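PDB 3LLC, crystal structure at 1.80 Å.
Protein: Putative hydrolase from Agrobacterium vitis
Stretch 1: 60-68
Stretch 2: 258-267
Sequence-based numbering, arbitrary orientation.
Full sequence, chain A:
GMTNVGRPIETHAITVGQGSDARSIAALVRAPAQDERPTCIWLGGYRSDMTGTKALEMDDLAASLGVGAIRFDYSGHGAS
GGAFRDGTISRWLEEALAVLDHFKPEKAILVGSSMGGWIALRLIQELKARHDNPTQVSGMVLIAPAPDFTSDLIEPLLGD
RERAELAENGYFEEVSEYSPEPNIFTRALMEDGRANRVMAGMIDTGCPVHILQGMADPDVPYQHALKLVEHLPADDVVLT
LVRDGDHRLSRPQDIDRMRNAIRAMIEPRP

Stretch 1, residues 60-68: DLAASLGVG
Stretch 2 (258-267) MRNAIRAMIE

How are the two backbones laid against each other? Residues 60-65 and 258-266 are both helical and enter from earlier in the chain; their N-to-C directions differ by 42° (signed crossing angle -42°), and the axes approach to 10.8 Å. The 42° angle means they run the same general way. The CA of Leu-61 is nearest the CA of Arg-259, at 6.7 Å, and the CA of Val-67 is nearest the CA of Ile-266, at 8.5 Å. In the first helix phi/psi values stay near -60/-45 through Ala-63, then Ser-64 is at -70/-28 and the helix closes in a Schellman motif: Leu-65 is at -97/-2, Gly-66 at 73/26, a positive phi that favours glycine, and Val-67 N bonds back to Ala-62 O at 3.0 Å. Val-67 then extends at -107/167. The second helix drifts late, with Ala-264 at -65/-26, Met-265 at -76/-27 and Ile-266 at -85/-42.

Which apolar side chains pack together? Leu-61, with chi1 t and chi2 p, points toward the second helix and loses 106 Å² to it, the largest share of any residue here. Its CD2 sits 3.8 Å from Ile-262 CG2 and 3.5 Å from Arg-259 O, packing on backbone as well as side chain; that carbonyl is already used by Arg-263 N at 2.9 Å, in the regular helical pattern. One turn on, Leu-65 (m, t) brings CD1 to 3.7 Å from Ile-266 CD1. Ile-266 (m, t) receives Val-67 too, whose CG2 is 4.0 Å from the same CD1, so the methyl is held by residues before and after the glycine turn.

Where is charge paired? Asp-60 (chi1 t, chi2 78°) and Arg-259 (m, t, p, chi4 110°) both leave CA sideways to the contact, yet their ends converge. Arg-259 NH1 donates to Asp-60 OD2 at 2.9 Å with an N-H...O angle of 164°, a nearly straight hydrogen bond within a salt bridge. The carboxylate oxygen lies at the guanidinium edge, near its plane, while Leu-61 CD1 covers one face, 3.7 Å from Arg-259 NH2. A water bridges the pair, donating to Asp-60 OD2 at 2.6 Å and accepting from Arg-259 NH2 at 3.0 Å.

Which polar or charged side chains border the contact without bonding across it? Ser-64 (chi1 p) turns its hydroxyl back into its own helix, Ser-64 OG donating to Leu-61 O at 2.7 Å. Arg-263 (t, t, m), modelled only to NE, lends its aliphatic part: its CG is 4.2 Å from Leu-65 CD1. Glu-267 (m, t, chi3 -19°) places OE2 4.2 Å from Leu-65 CD2.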

# COMPACT_ATOMS: atom_id res chain seq x y z
N ASP A 60 -15.22 7.91 1.11
CA ASP A 60 -16.63 8.16 0.85
C ASP A 60 -17.50 6.92 1.16
O ASP A 60 -18.55 7.04 1.80
CB ASP A 60 -16.85 8.59 -0.61
CG ASP A 60 -18.30 8.89 -0.91
OD1 ASP A 60 -18.76 9.99 -0.53
OD2 ASP A 60 -18.98 8.03 -1.49
N LEU A 61 -17.03 5.75 0.72
CA LEU A 61 -17.73 4.49 1.02
C LEU A 61 -17.83 4.27 2.55
O LEU A 61 -18.91 4.01 3.09
CB LEU A 61 -17.02 3.32 0.39
CG LEU A 61 -17.69 1.98 0.74
CD1 LEU A 61 -19.10 1.82 0.06
CD2 LEU A 61 -16.77 0.87 0.42
N ALA A 62 -16.69 4.41 3.24
CA ALA A 62 -16.65 4.32 4.70
C ALA A 62 -17.65 5.25 5.38
O ALA A 62 -18.44 4.81 6.24
CB ALA A 62 -15.21 4.54 5.22
N ALA A 63 -17.65 6.53 5.00
CA ALA A 63 -18.63 7.49 5.50
C ALA A 63 -20.07 7.05 5.31
O ALA A 63 -20.90 7.23 6.22
CB ALA A 63 -18.43 8.86 4.83
N SER A 64 -20.39 6.49 4.15
CA SER A 64 -21.77 6.09 3.85
C SER A 64 -22.23 4.89 4.70
O SER A 64 -23.40 4.76 4.94
CB SER A 64 -21.93 5.75 2.36
OG SER A 64 -21.36 4.49 2.06
N LEU A 65 -21.30 4.03 5.12
CA LEU A 65 -21.63 2.84 5.91
C LEU A 65 -21.43 3.06 7.44
O LEU A 65 -21.71 2.16 8.25
CB LEU A 65 -20.81 1.64 5.42
CG LEU A 65 -21.09 1.20 3.97
CD1 LEU A 65 -20.17 0.04 3.58
CD2 LEU A 65 -22.57 0.83 3.78
N GLY A 66 -20.97 4.25 7.83
CA GLY A 66 -20.73 4.58 9.25
C GLY A 66 -19.49 3.88 9.82
O GLY A 66 -19.41 3.64 11.02
N VAL A 67 -18.54 3.54 8.97
CA VAL A 67 -17.32 2.90 9.43
C VAL A 67 -16.13 3.87 9.38
O VAL A 67 -16.22 4.96 8.80
CB VAL A 67 -17.04 1.56 8.72
CG1 VAL A 67 -18.29 0.66 8.72
CG2 VAL A 67 -16.48 1.75 7.31
N GLY A 68 -15.04 3.48 10.02
CA GLY A 68 -13.88 4.34 10.11
C GLY A 68 -13.09 4.42 8.80
O GLY A 68 -13.15 3.51 7.93
N MSE A 258 -14.13 -1.89 -6.81
CA MSE A 258 -13.34 -1.71 -5.59
C MSE A 258 -14.26 -1.43 -4.38
O MSE A 258 -14.05 -1.97 -3.29
CB MSE A 258 -12.37 -0.52 -5.74
CG MSE A 258 -11.47 -0.34 -4.54
SE MSE A 258 -10.41 1.33 -4.63
CE MSE A 258 -11.76 2.51 -4.26
N ARG A 259 -15.24 -0.57 -4.55
CA ARG A 259 -16.18 -0.24 -3.45
C ARG A 259 -16.98 -1.49 -3.03
O ARG A 259 -17.20 -1.75 -1.84
CB ARG A 259 -17.11 0.90 -3.85
CG ARG A 259 -16.41 2.27 -3.84
CD ARG A 259 -17.35 3.35 -4.38
NE ARG A 259 -18.55 3.55 -3.56
CZ ARG A 259 -18.81 4.63 -2.82
NH1 ARG A 259 -17.97 5.65 -2.76
NH2 ARG A 259 -19.94 4.72 -2.14
N ASN A 260 -17.39 -2.30 -4.01
CA ASN A 260 -18.12 -3.53 -3.70
C ASN A 260 -17.22 -4.54 -2.95
O ASN A 260 -17.70 -5.24 -2.04
CB ASN A 260 -18.72 -4.14 -4.96
CG ASN A 260 -19.96 -3.38 -5.46
OD1 ASN A 260 -20.62 -2.67 -4.71
ND2 ASN A 260 -20.28 -3.55 -6.73
N ALA A 261 -15.95 -4.61 -3.32
CA ALA A 261 -14.97 -5.51 -2.66
C ALA A 261 -14.78 -5.10 -1.17
O ALA A 261 -14.77 -5.95 -0.27
CB ALA A 261 -13.61 -5.53 -3.39
N ILE A 262 -14.64 -3.80 -0.92
CA ILE A 262 -14.49 -3.29 0.46
C ILE A 262 -15.79 -3.50 1.26
O ILE A 262 -15.75 -3.92 2.43
CB ILE A 262 -14.09 -1.78 0.49
CG1 ILE A 262 -12.77 -1.53 -0.26
CG2 ILE A 262 -14.08 -1.27 1.95
CD1 ILE A 262 -12.53 -0.03 -0.60
N ARG A 263 -16.96 -3.23 0.66
CA ARG A 263 -18.25 -3.45 1.32
C ARG A 263 -18.45 -4.92 1.76
O ARG A 263 -18.97 -5.16 2.86
CB ARG A 263 -19.41 -2.99 0.41
CG ARG A 263 -20.80 -3.20 0.99
CD ARG A 263 -21.87 -2.77 -0.00
NE ARG A 263 -21.90 -1.31 -0.15
N ALA A 264 -18.03 -5.88 0.93
CA ALA A 264 -18.11 -7.30 1.28
C ALA A 264 -17.20 -7.66 2.49
O ALA A 264 -17.51 -8.62 3.19
CB ALA A 264 -17.76 -8.19 0.09
N MSE A 265 -16.13 -6.91 2.73
CA MSE A 265 -15.27 -7.11 3.93
C MSE A 265 -15.94 -6.55 5.20
O MSE A 265 -15.63 -7.00 6.30
CB MSE A 265 -13.88 -6.43 3.77
CG MSE A 265 -12.86 -6.99 2.70
SE MSE A 265 -12.63 -8.89 2.86
CE MSE A 265 -11.59 -9.13 1.17
N ILE A 266 -16.82 -5.55 5.05
CA ILE A 266 -17.51 -4.91 6.19
C ILE A 266 -18.75 -5.69 6.59
O ILE A 266 -19.04 -5.86 7.78
CB ILE A 266 -17.92 -3.44 5.83
CG1 ILE A 266 -16.67 -2.58 5.62
CG2 ILE A 266 -18.86 -2.84 6.90
CD1 ILE A 266 -16.90 -1.31 4.80
N GLU A 267 -19.51 -6.13 5.59
CA GLU A 267 -20.76 -6.85 5.77
C GLU A 267 -20.54 -8.36 5.63
O GLU A 267 -19.56 -8.91 6.15
CB GLU A 267 -21.79 -6.38 4.73
CG GLU A 267 -22.03 -4.85 4.70
CD GLU A 267 -23.00 -4.38 3.60
OE1 GLU A 267 -23.26 -5.12 2.62
OE2 GLU A 267 -23.50 -3.23 3.72
O HOH W 1 -21.38 7.18 -1.10